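Local coordinates for protein pyruvate synthase subunit PorC (PDB 2RAA) that forms the gamma chain of a heterotetrameric pyruvate synthase, which converts pyruvate and CoA to acetyl-CoA and CO2 while reducing ferredoxin, at residues 28-33 with 90-95; 141-146 with 189-194; 19-24 with 68-73. All blocks are in the same frame, centred on the assembly; numbering follows the deposited sequence.

Interaction 1 (28-33 with 90-95); sequences AGQGAK and VIDETL. With SO4 (sulfate ion), chain B.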
loop_
_atom_site.group_PDB
_atom_site.type_symbol
_atom_site.label_atom_id
_atom_site.label_comp_id
_atom_site.label_asym_id
_atom_site.label_seq_id
_atom_site.Cartn_x
_atom_site.Cartn_y
_atom_site.Cartn_z
ATOM N N ALA A 28 12.467 1.068 6.569
ATOM C CA ALA A 28 12.212 0.986 8.007
ATOM C C ALA A 28 11.768 2.350 8.575
ATOM O O ALA A 28 12.549 3.310 8.570
ATOM C CB ALA A 28 13.453 0.516 8.719
ATOM N N GLY A 29 10.525 2.415 9.063
ATOM C CA GLY A 29 9.936 3.615 9.652
ATOM C C GLY A 29 8.739 4.174 8.900
ATOM O O GLY A 29 7.944 4.942 9.466
ATOM N N GLN A 30 8.568 3.769 7.639
ATOM C CA GLN A 30 7.515 4.318 6.798
ATOM C C GLN A 30 6.175 3.570 6.903
ATOM O O GLN A 30 5.156 3.976 6.318
ATOM C CB GLN A 30 8.029 4.379 5.368
ATOM C CG GLN A 30 9.169 5.352 5.194
ATOM C CD GLN A 30 9.875 5.210 3.866
ATOM O OE1 GLN A 30 9.684 4.236 3.150
ATOM N NE2 GLN A 30 10.721 6.177 3.542
ATOM N N GLY A 31 6.172 2.459 7.632
ATOM C CA GLY A 31 4.922 1.781 7.971
ATOM C C GLY A 31 4.385 0.714 7.031
ATOM O O GLY A 31 3.201 0.394 7.115
ATOM N N ALA A 32 5.243 0.147 6.174
ATOM C CA ALA A 32 4.840 -0.915 5.267
ATOM C C ALA A 32 4.384 -2.111 6.082
ATOM O O ALA A 32 3.356 -2.698 5.748
ATOM C CB ALA A 32 5.975 -1.297 4.284
ATOM N N LYS A 33 5.072 -2.427 7.187
ATOM C CA LYS A 33 4.697 -3.615 7.964
ATOM C C LYS A 33 3.320 -3.420 8.602
ATOM O O LYS A 33 2.442 -4.288 8.499
ATOM C CB LYS A 33 5.774 -3.965 9.010
ATOM C CG LYS A 33 5.384 -5.062 10.066
ATOM C CD LYS A 33 6.439 -5.242 11.195
ATOM N N VAL A 90 4.915 0.846 -3.686
ATOM C CA VAL A 90 6.185 1.472 -3.349
ATOM C C VAL A 90 5.856 2.757 -2.610
ATOM O O VAL A 90 5.419 3.722 -3.192
ATOM C CB VAL A 90 7.047 1.706 -4.625
ATOM C CG1 VAL A 90 8.299 2.493 -4.308
ATOM C CG2 VAL A 90 7.409 0.356 -5.261
ATOM N N ILE A 91 6.065 2.760 -1.308
ATOM C CA ILE A 91 5.656 3.883 -0.508
ATOM C C ILE A 91 6.743 4.936 -0.392
ATOM O O ILE A 91 6.519 5.975 0.264
ATOM C CB ILE A 91 5.131 3.445 0.908
ATOM C CG1 ILE A 91 6.241 2.942 1.819
ATOM C CG2 ILE A 91 4.034 2.390 0.774
ATOM C CD1 ILE A 91 5.758 2.699 3.214
ATOM N N ASP A 92 7.910 4.680 -1.001
ATOM C CA ASP A 92 8.993 5.685 -1.063
ATOM C C ASP A 92 9.564 5.743 -2.472
ATOM O O ASP A 92 10.298 4.834 -2.848
ATOM C CB ASP A 92 10.078 5.343 -0.056
ATOM C CG ASP A 92 11.239 6.319 -0.097
ATOM O OD1 ASP A 92 11.352 7.127 -1.043
ATOM O OD2 ASP A 92 12.042 6.284 0.838
ATOM N N GLU A 93 9.254 6.803 -3.237
ATOM C CA GLU A 93 9.619 6.861 -4.684
ATOM C C GLU A 93 11.095 6.576 -4.929
ATOM O O GLU A 93 11.511 6.056 -5.953
ATOM C CB GLU A 93 9.227 8.205 -5.321
ATOM C CG GLU A 93 9.799 9.446 -4.643
ATOM C CD GLU A 93 9.621 10.720 -5.470
ATOM O OE1 GLU A 93 8.448 11.193 -5.688
ATOM O OE2 GLU A 93 10.686 11.254 -5.881
ATOM N N THR A 94 11.868 6.941 -3.933
ATOM C CA THR A 94 13.283 6.741 -3.921
ATOM C C THR A 94 13.748 5.320 -4.142
ATOM O O THR A 94 14.866 5.101 -4.591
ATOM C CB THR A 94 13.774 7.208 -2.600
ATOM O OG1 THR A 94 14.347 8.489 -2.799
ATOM C CG2 THR A 94 14.754 6.279 -2.051
ATOM N N LEU A 95 12.899 4.355 -3.832
ATOM C CA LEU A 95 13.237 2.946 -4.002
ATOM C C LEU A 95 12.904 2.403 -5.408
ATOM O O LEU A 95 13.183 1.232 -5.689
ATOM C CB LEU A 95 12.491 2.130 -2.937
ATOM C CG LEU A 95 12.844 2.489 -1.492
ATOM C CD1 LEU A 95 11.878 1.853 -0.571
ATOM C CD2 LEU A 95 14.272 2.063 -1.148
HETATM S S SO4 B . 7.932 -0.503 9.099
HETATM O O1 SO4 B . 7.979 -0.805 7.682
HETATM O O2 SO4 B . 8.189 0.934 9.217
HETATM O O3 SO4 B . 6.592 -0.705 9.658
HETATM O O4 SO4 B . 8.933 -1.359 9.717
#
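Gln-30 and Ile-91 mark the closest backbone approach, with CA atoms 7.6 Å apart, where the turn before helix 32-45 meets the loop that follows strand 87-90. The Gln-30 side chain leans across. Its CG is anti to the carbonyl carbon (chi1 -66°), and the chain beyond is extended, which carries the amide to Asp-92. There NE2 donates to Asp-92 OD2 at 3.0 Å in a nearly straight bond (170°). The oxygen lies in the amide plane of Gln-30, but the donor sits above the carboxylate plane, 42° out of it. Asp-92 OD2 also forms a salt bridge with Arg-27, and Gln-30 OE1 accepts from the backbone N of Arg-27, so both groups are tied to the end of strand 19-27. Residues 28-33 form a glycine-rich turn that leads from that strand into the helix, with Gly-31 as N-cap. Gly-29 and Gly-31 have positive phi angles that disfavour any side chain. Their N atoms both donate to O2 of a sulfate ion, at 2.8 Å from Gly-29 and 3.0 Å from Gly-31. The ion probably comes from the crystallisation liquor and is also hydrogen-bonded to Tyr-56 OH. An alanine in place of Gln-30 would probably leave the Arg-27 backbone N without its OE1 acceptor and Asp-92 OD2 with only Arg-27 of the two partners described, and the turn could move more easily. Beside the polar bond, Ile-91 CD1 packs against Gln-30, 3.6 Å from Gln-30 CB and 3.4 Å from Gln-30 O. The same methyl is 4.1 Å from Ala-32 CB.

Interaction 2 (141-146 with 189-194); sequences LQEIKR and NKRALR
Glu-143 and Arg-191 form a salt bridge between the end of helix 136-143 and the middle of helix 183-199. Arg-191 NE donates to Glu-143 OE1 at 3.0 Å. The bond is bent (136°). The oxygen lies in the guanidinium plane, at its edge, while the donor approaches on the syn side of the carboxylate, 31° out of its plane. The two side chains cross at about a right angle. A bend at chi2 (-57°) turns Glu-143 CD back toward Arg-191. Water 1 is a second donor to Glu-143 OE1, at 3.0 Å, and it also donates to the backbone O of Glu-143 at 2.6 Å. It accepts from Arg-191 NH2 in a weak bond, so one water links the carbonyl near the helix end to both charged groups. Glu-143 OE2 has a long, weak ion pair with Arg-195. Asn-189 ND2 is satisfied inside its own helix, by Val-185 O. Its amide is also touched by Ile-144 CG2, 3.7 Å from Asn-189 CG. That methyl lies 4.1 Å from Ala-192 CB, and Glu-143 CB is 4.0 Å from the same atom. Elsewhere on helix 183-199, Leu-193 packs on helices 150-161 and 166-176. Helix 136-143 follows strand 130-134, and helix 183-199 leads into strand 201-202, which lies antiparallel to strand 130-134 and is joined to that strand by the Cys-132 to Cys-202 disulfide.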
loop_
_atom_site.group_PDB
_atom_site.type_symbol
_atom_site.label_atom_id
_atom_site.label_comp_id
_atom_site.label_asym_id
_atom_site.label_seq_id
_atom_site.Cartn_x
_atom_site.Cartn_y
_atom_site.Cartn_z
ATOM N N LEU A 141 0.251 14.516 5.841
ATOM C CA LEU A 141 0.657 15.724 6.564
ATOM C C LEU A 141 -0.560 16.585 6.833
ATOM O O LEU A 141 -0.647 17.233 7.869
ATOM C CB LEU A 141 1.709 16.529 5.815
ATOM C CG LEU A 141 3.134 15.984 5.832
ATOM C CD1 LEU A 141 3.833 16.579 4.630
ATOM C CD2 LEU A 141 3.877 16.298 7.157
ATOM N N GLN A 142 -1.501 16.576 5.890
ATOM C CA GLN A 142 -2.712 17.365 6.019
ATOM C C GLN A 142 -3.669 16.794 7.057
ATOM O O GLN A 142 -4.253 17.523 7.870
ATOM C CB GLN A 142 -3.431 17.455 4.665
ATOM C CG GLN A 142 -2.725 18.281 3.613
ATOM C CD GLN A 142 -3.669 18.835 2.551
ATOM O OE1 GLN A 142 -3.607 18.438 1.380
ATOM N NE2 GLN A 142 -4.558 19.745 2.962
ATOM N N GLU A 143 -3.835 15.482 7.022
ATOM C CA GLU A 143 -4.872 14.863 7.812
ATOM C C GLU A 143 -4.425 14.417 9.187
ATOM O O GLU A 143 -5.123 14.704 10.186
ATOM C CB GLU A 143 -5.487 13.684 7.040
ATOM C CG GLU A 143 -6.239 14.083 5.776
ATOM C CD GLU A 143 -7.378 15.098 6.014
ATOM O OE1 GLU A 143 -7.948 15.209 7.131
ATOM O OE2 GLU A 143 -7.717 15.778 5.035
ATOM N N ILE A 144 -3.301 13.688 9.247
ATOM C CA ILE A 144 -2.809 13.175 10.529
ATOM C C ILE A 144 -1.616 14.004 11.061
ATOM O O ILE A 144 -1.097 13.714 12.129
ATOM C CB ILE A 144 -2.501 11.679 10.523
ATOM C CG1 ILE A 144 -1.274 11.359 9.644
ATOM C CG2 ILE A 144 -3.790 10.889 10.106
ATOM C CD1 ILE A 144 -0.682 9.920 9.792
ATOM N N LYS A 145 -1.200 15.011 10.306
ATOM C CA LYS A 145 -0.088 15.847 10.699
ATOM C C LYS A 145 1.237 15.126 10.810
ATOM O O LYS A 145 2.068 15.507 11.603
ATOM C CB LYS A 145 -0.436 16.550 12.012
ATOM C CG LYS A 145 -1.670 17.458 11.877
ATOM C CD LYS A 145 -2.022 18.065 13.229
ATOM C CE LYS A 145 -3.286 18.924 13.213
ATOM N NZ LYS A 145 -3.415 19.640 14.531
ATOM N N ARG A 146 1.431 14.120 9.978
ATOM C CA ARG A 146 2.660 13.325 9.916
ATOM C C ARG A 146 2.882 12.951 8.463
ATOM O O ARG A 146 1.930 12.673 7.752
ATOM C CB ARG A 146 2.494 11.992 10.656
ATOM C CG ARG A 146 2.782 11.949 12.113
ATOM C CD ARG A 146 1.819 12.756 12.920
ATOM N NE ARG A 146 1.555 12.163 14.225
ATOM C CZ ARG A 146 1.257 12.856 15.313
ATOM N NH1 ARG A 146 1.235 14.181 15.281
ATOM N NH2 ARG A 146 1.013 12.215 16.448
ATOM N N ASN A 189 -7.362 9.744 10.931
ATOM C CA ASN A 189 -6.766 8.611 10.233
ATOM C C ASN A 189 -7.718 8.042 9.174
ATOM O O ASN A 189 -7.283 7.542 8.114
ATOM C CB ASN A 189 -6.324 7.530 11.216
ATOM C CG ASN A 189 -5.033 7.885 11.927
ATOM O OD1 ASN A 189 -3.962 7.392 11.563
ATOM N ND2 ASN A 189 -5.118 8.764 12.932
ATOM N N LYS A 190 -9.017 8.119 9.440
ATOM C CA LYS A 190 -9.999 7.582 8.487
ATOM C C LYS A 190 -10.070 8.502 7.299
ATOM O O LYS A 190 -10.250 8.038 6.181
ATOM C CB LYS A 190 -11.401 7.383 9.111
ATOM C CG LYS A 190 -11.367 6.618 10.460
ATOM C CD LYS A 190 -12.479 5.606 10.678
ATOM C CE LYS A 190 -13.736 6.181 11.270
ATOM N NZ LYS A 190 -14.645 5.044 11.624
ATOM N N ARG A 191 -9.942 9.809 7.542
ATOM C CA ARG A 191 -9.890 10.770 6.446
ATOM C C ARG A 191 -8.662 10.529 5.592
ATOM O O ARG A 191 -8.715 10.650 4.392
ATOM C CB ARG A 191 -9.842 12.190 6.952
ATOM C CG ARG A 191 -11.152 12.706 7.458
ATOM C CD ARG A 191 -11.079 14.222 7.634
ATOM N NE ARG A 191 -10.375 14.631 8.853
ATOM C CZ ARG A 191 -10.942 14.675 10.056
ATOM N NH1 ARG A 191 -12.214 14.321 10.213
ATOM N NH2 ARG A 191 -10.236 15.062 11.111
ATOM N N ALA A 192 -7.544 10.220 6.223
ATOM C CA ALA A 192 -6.314 9.946 5.480
ATOM C C ALA A 192 -6.539 8.728 4.575
ATOM O O ALA A 192 -6.148 8.729 3.409
ATOM C CB ALA A 192 -5.135 9.751 6.445
ATOM N N LEU A 193 -7.232 7.709 5.085
ATOM C CA LEU A 193 -7.505 6.518 4.282
ATOM C C LEU A 193 -8.424 6.884 3.107
ATOM O O LEU A 193 -8.096 6.608 1.973
ATOM C CB LEU A 193 -8.080 5.389 5.135
ATOM C CG LEU A 193 -8.482 4.114 4.374
ATOM C CD1 LEU A 193 -7.288 3.150 4.081
ATOM C CD2 LEU A 193 -9.544 3.430 5.167
ATOM N N ARG A 194 -9.533 7.562 3.402
ATOM C CA ARG A 194 -10.484 7.989 2.396
ATOM C C ARG A 194 -9.860 8.854 1.308
ATOM O O ARG A 194 -10.130 8.623 0.137
ATOM C CB ARG A 194 -11.629 8.760 3.039
ATOM C CG ARG A 194 -12.536 7.927 3.952
ATOM C CD ARG A 194 -13.826 8.693 4.269
ATOM N NE ARG A 194 -14.337 8.456 5.628
ATOM C CZ ARG A 194 -14.333 9.346 6.634
ATOM N NH1 ARG A 194 -13.848 10.584 6.482
ATOM N NH2 ARG A 194 -14.840 8.996 7.817
HETATM O O HOH W 1 -7.262 16.083 9.864
#

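Interaction 3 (19-24 with 68-73); sequences YFEIRW and FNRIGD. With SO4 (sulfate ion), chain C.
Residues 19-24 and 68-72 pair as antiparallel strands inside the mixed sheet of this alpha/beta fold, where strand 19-27 lies between 64-72 and 87-90. The strands run at 160° to each other. Phe-20 with Ile-71 and Ile-22 with Asn-69 are hydrogen-bonded pairs, each joined by two backbone bonds. The closest is Phe-20 N to Ile-71 O at 2.7 Å. Glu-21 with Arg-70 and Arg-23 with Phe-68 are non-hydrogen-bonded pairs, and their side chains share one face. There Arg-23 and Phe-68 lie side by side, with Arg-23 CG 3.7 Å from Phe-68 CE2. Glu-21 OE1 makes a long salt bridge with Arg-70 NE (3.7 Å). Arg-70 NH2 gives weak bonds to a sulfate ion, while its NH1 bonds Gln-51 on the next strand. Ile-22, Asn-69 and Ile-71 face the other way, and helix 32-45 packs over Ile-22 and Asn-69. Asn-69 ND2 donates to Ser-36 O of that helix, which helps fix the turn of the amide. Its OD1 then accepts from Trp-24 NE1 at 2.9 Å, nearly along the C=O axis, with the oxygen 16° out of the indole plane.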
loop_
_atom_site.group_PDB
_atom_site.type_symbol
_atom_site.label_atom_id
_atom_site.label_comp_id
_atom_site.label_asym_id
_atom_site.label_seq_id
_atom_site.Cartn_x
_atom_site.Cartn_y
_atom_site.Cartn_z
ATOM N N TYR A 19 -4.769 -17.261 -4.052
ATOM C CA TYR A 19 -4.461 -16.107 -3.201
ATOM C C TYR A 19 -4.122 -14.891 -4.084
ATOM O O TYR A 19 -3.375 -15.028 -5.059
ATOM C CB TYR A 19 -3.255 -16.432 -2.261
ATOM C CG TYR A 19 -3.605 -17.268 -1.032
ATOM C CD1 TYR A 19 -4.252 -16.696 0.053
ATOM C CD2 TYR A 19 -3.301 -18.623 -0.956
ATOM C CE1 TYR A 19 -4.617 -17.447 1.189
ATOM C CE2 TYR A 19 -3.651 -19.387 0.186
ATOM C CZ TYR A 19 -4.312 -18.782 1.254
ATOM O OH TYR A 19 -4.663 -19.498 2.393
ATOM N N PHE A 20 -4.642 -13.718 -3.735
ATOM C CA PHE A 20 -4.281 -12.460 -4.378
ATOM C C PHE A 20 -3.069 -11.949 -3.590
ATOM O O PHE A 20 -3.055 -11.931 -2.361
ATOM C CB PHE A 20 -5.449 -11.449 -4.289
ATOM C CG PHE A 20 -5.206 -10.157 -5.014
ATOM C CD1 PHE A 20 -5.475 -10.051 -6.345
ATOM C CD2 PHE A 20 -4.702 -9.053 -4.360
ATOM C CE1 PHE A 20 -5.257 -8.880 -7.015
ATOM C CE2 PHE A 20 -4.465 -7.879 -5.048
ATOM C CZ PHE A 20 -4.763 -7.802 -6.377
ATOM N N GLU A 21 -2.053 -11.506 -4.302
ATOM C CA GLU A 21 -0.813 -11.195 -3.667
ATOM C C GLU A 21 -0.290 -9.779 -3.884
ATOM O O GLU A 21 -0.262 -9.308 -4.993
ATOM C CB GLU A 21 0.199 -12.182 -4.186
ATOM C CG GLU A 21 1.487 -12.117 -3.424
ATOM C CD GLU A 21 2.521 -13.046 -3.984
ATOM O OE1 GLU A 21 2.161 -14.215 -4.314
ATOM O OE2 GLU A 21 3.681 -12.574 -4.098
ATOM N N ILE A 22 0.216 -9.168 -2.811
ATOM C CA ILE A 22 0.681 -7.804 -2.802
ATOM C C ILE A 22 2.069 -7.708 -2.160
ATOM O O ILE A 22 2.295 -8.270 -1.114
ATOM C CB ILE A 22 -0.252 -6.965 -1.938
ATOM C CG1 ILE A 22 -1.699 -7.043 -2.497
ATOM C CG2 ILE A 22 0.266 -5.525 -1.881
ATOM C CD1 ILE A 22 -2.769 -6.874 -1.453
ATOM N N ARG A 23 3.001 -7.001 -2.780
ATOM C CA ARG A 23 4.348 -6.887 -2.225
ATOM C C ARG A 23 4.642 -5.420 -2.029
ATOM O O ARG A 23 4.487 -4.638 -2.939
ATOM C CB ARG A 23 5.389 -7.491 -3.151
ATOM C CG ARG A 23 6.819 -7.433 -2.592
ATOM C CD ARG A 23 7.760 -8.164 -3.542
ATOM N NE ARG A 23 7.965 -7.412 -4.764
ATOM C CZ ARG A 23 8.388 -7.925 -5.909
ATOM N NH1 ARG A 23 8.622 -9.227 -6.051
ATOM N NH2 ARG A 23 8.544 -7.116 -6.934
ATOM N N TRP A 24 5.057 -5.064 -0.832
ATOM C CA TRP A 24 5.245 -3.668 -0.473
ATOM C C TRP A 24 6.692 -3.388 -0.408
ATOM O O TRP A 24 7.436 -4.245 0.075
ATOM C CB TRP A 24 4.761 -3.392 0.953
ATOM C CG TRP A 24 3.362 -3.640 1.186
ATOM C CD1 TRP A 24 2.771 -4.846 1.260
ATOM C CD2 TRP A 24 2.342 -2.661 1.467
ATOM N NE1 TRP A 24 1.441 -4.699 1.550
ATOM C CE2 TRP A 24 1.141 -3.366 1.641
ATOM C CE3 TRP A 24 2.327 -1.264 1.539
ATOM C CZ2 TRP A 24 -0.076 -2.726 1.897
ATOM C CZ3 TRP A 24 1.127 -0.615 1.795
ATOM C CH2 TRP A 24 -0.062 -1.340 1.964
ATOM N N PHE A 68 4.516 -8.269 2.761
ATOM C CA PHE A 68 3.801 -9.074 1.803
ATOM C C PHE A 68 2.431 -9.372 2.321
ATOM O O PHE A 68 2.286 -9.538 3.486
ATOM C CB PHE A 68 4.516 -10.429 1.675
ATOM C CG PHE A 68 5.976 -10.308 1.299
ATOM C CD1 PHE A 68 6.954 -10.166 2.261
ATOM C CD2 PHE A 68 6.374 -10.337 -0.025
ATOM C CE1 PHE A 68 8.290 -10.033 1.885
ATOM C CE2 PHE A 68 7.711 -10.211 -0.378
ATOM C CZ PHE A 68 8.644 -10.047 0.556
ATOM N N ASN A 69 1.426 -9.442 1.452
ATOM C CA ASN A 69 0.109 -9.944 1.814
ATOM C C ASN A 69 -0.279 -10.990 0.799
ATOM O O ASN A 69 -0.007 -10.818 -0.401
ATOM C CB ASN A 69 -0.995 -8.885 1.788
ATOM C CG ASN A 69 -0.832 -7.838 2.859
ATOM O OD1 ASN A 69 -0.244 -6.831 2.592
ATOM N ND2 ASN A 69 -1.365 -8.064 4.060
ATOM N N ARG A 70 -0.889 -12.064 1.307
ATOM C CA ARG A 70 -1.610 -13.028 0.505
ATOM C C ARG A 70 -2.977 -13.046 1.109
ATOM O O ARG A 70 -3.113 -13.095 2.341
ATOM C CB ARG A 70 -0.994 -14.395 0.573
ATOM C CG ARG A 70 0.439 -14.414 0.045
ATOM C CD ARG A 70 0.861 -15.843 -0.260
ATOM N NE ARG A 70 2.095 -15.916 -1.039
ATOM C CZ ARG A 70 3.314 -16.111 -0.532
ATOM N NH1 ARG A 70 3.518 -16.265 0.779
ATOM N NH2 ARG A 70 4.362 -16.151 -1.347
ATOM N N ILE A 71 -3.977 -12.865 0.258
ATOM C CA ILE A 71 -5.371 -12.822 0.699
ATOM C C ILE A 71 -6.132 -13.796 -0.222
ATOM O O ILE A 71 -6.078 -13.639 -1.409
ATOM C CB ILE A 71 -5.921 -11.438 0.577
ATOM C CG1 ILE A 71 -5.206 -10.511 1.571
ATOM C CG2 ILE A 71 -7.408 -11.474 0.838
ATOM C CD1 ILE A 71 -5.347 -9.091 1.276
ATOM N N GLY A 72 -6.765 -14.819 0.338
ATOM C CA GLY A 72 -7.387 -15.892 -0.463
ATOM C C GLY A 72 -8.549 -15.301 -1.184
ATOM O O GLY A 72 -9.250 -14.433 -0.636
ATOM N N ASP A 73 -8.733 -15.710 -2.421
ATOM C CA ASP A 73 -9.830 -15.178 -3.218
ATOM C C ASP A 73 -10.663 -16.309 -3.820
ATOM O O ASP A 73 -10.916 -16.347 -5.026
ATOM C CB ASP A 73 -9.317 -14.132 -4.223
ATOM C CG ASP A 73 -8.145 -14.606 -5.015
ATOM O OD1 ASP A 73 -7.842 -15.821 -4.967
ATOM O OD2 ASP A 73 -7.509 -13.753 -5.673
HETATM S S SO4 C . 4.582 -16.266 -5.194
HETATM O O1 SO4 C . 4.898 -17.182 -6.282
HETATM O O2 SO4 C . 4.415 -14.931 -5.794
HETATM O O3 SO4 C . 3.339 -16.726 -4.579
HETATM O O4 SO4 C . 5.696 -16.278 -4.236
#

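From the N terminus, strand 19-27 opens interaction 3, and the turn at 28-33 then opens interaction 1. Interaction 3 closes at 68-73, after helix 32-45 and strand 50-55. Interaction 1 closes at 90-95. The two therefore cross. They also touch: Trp-24 CE3 meets Ile-91 CG2 at 4.1 Å, and Trp-24 CB meets Ala-32 CB, also at 4.1 Å. Interaction 3 pairs strand 19-27 with 64-72, and interaction 1 joins the start of helix 32-45 to the loop after strand 87-90, on the other side of 19-27. Interaction 2 follows in series, closing a mostly helical loop from 141-146 to 189-194. Its centre is about 25 Å from that of interaction 3, on the opposite side of the chain's centre.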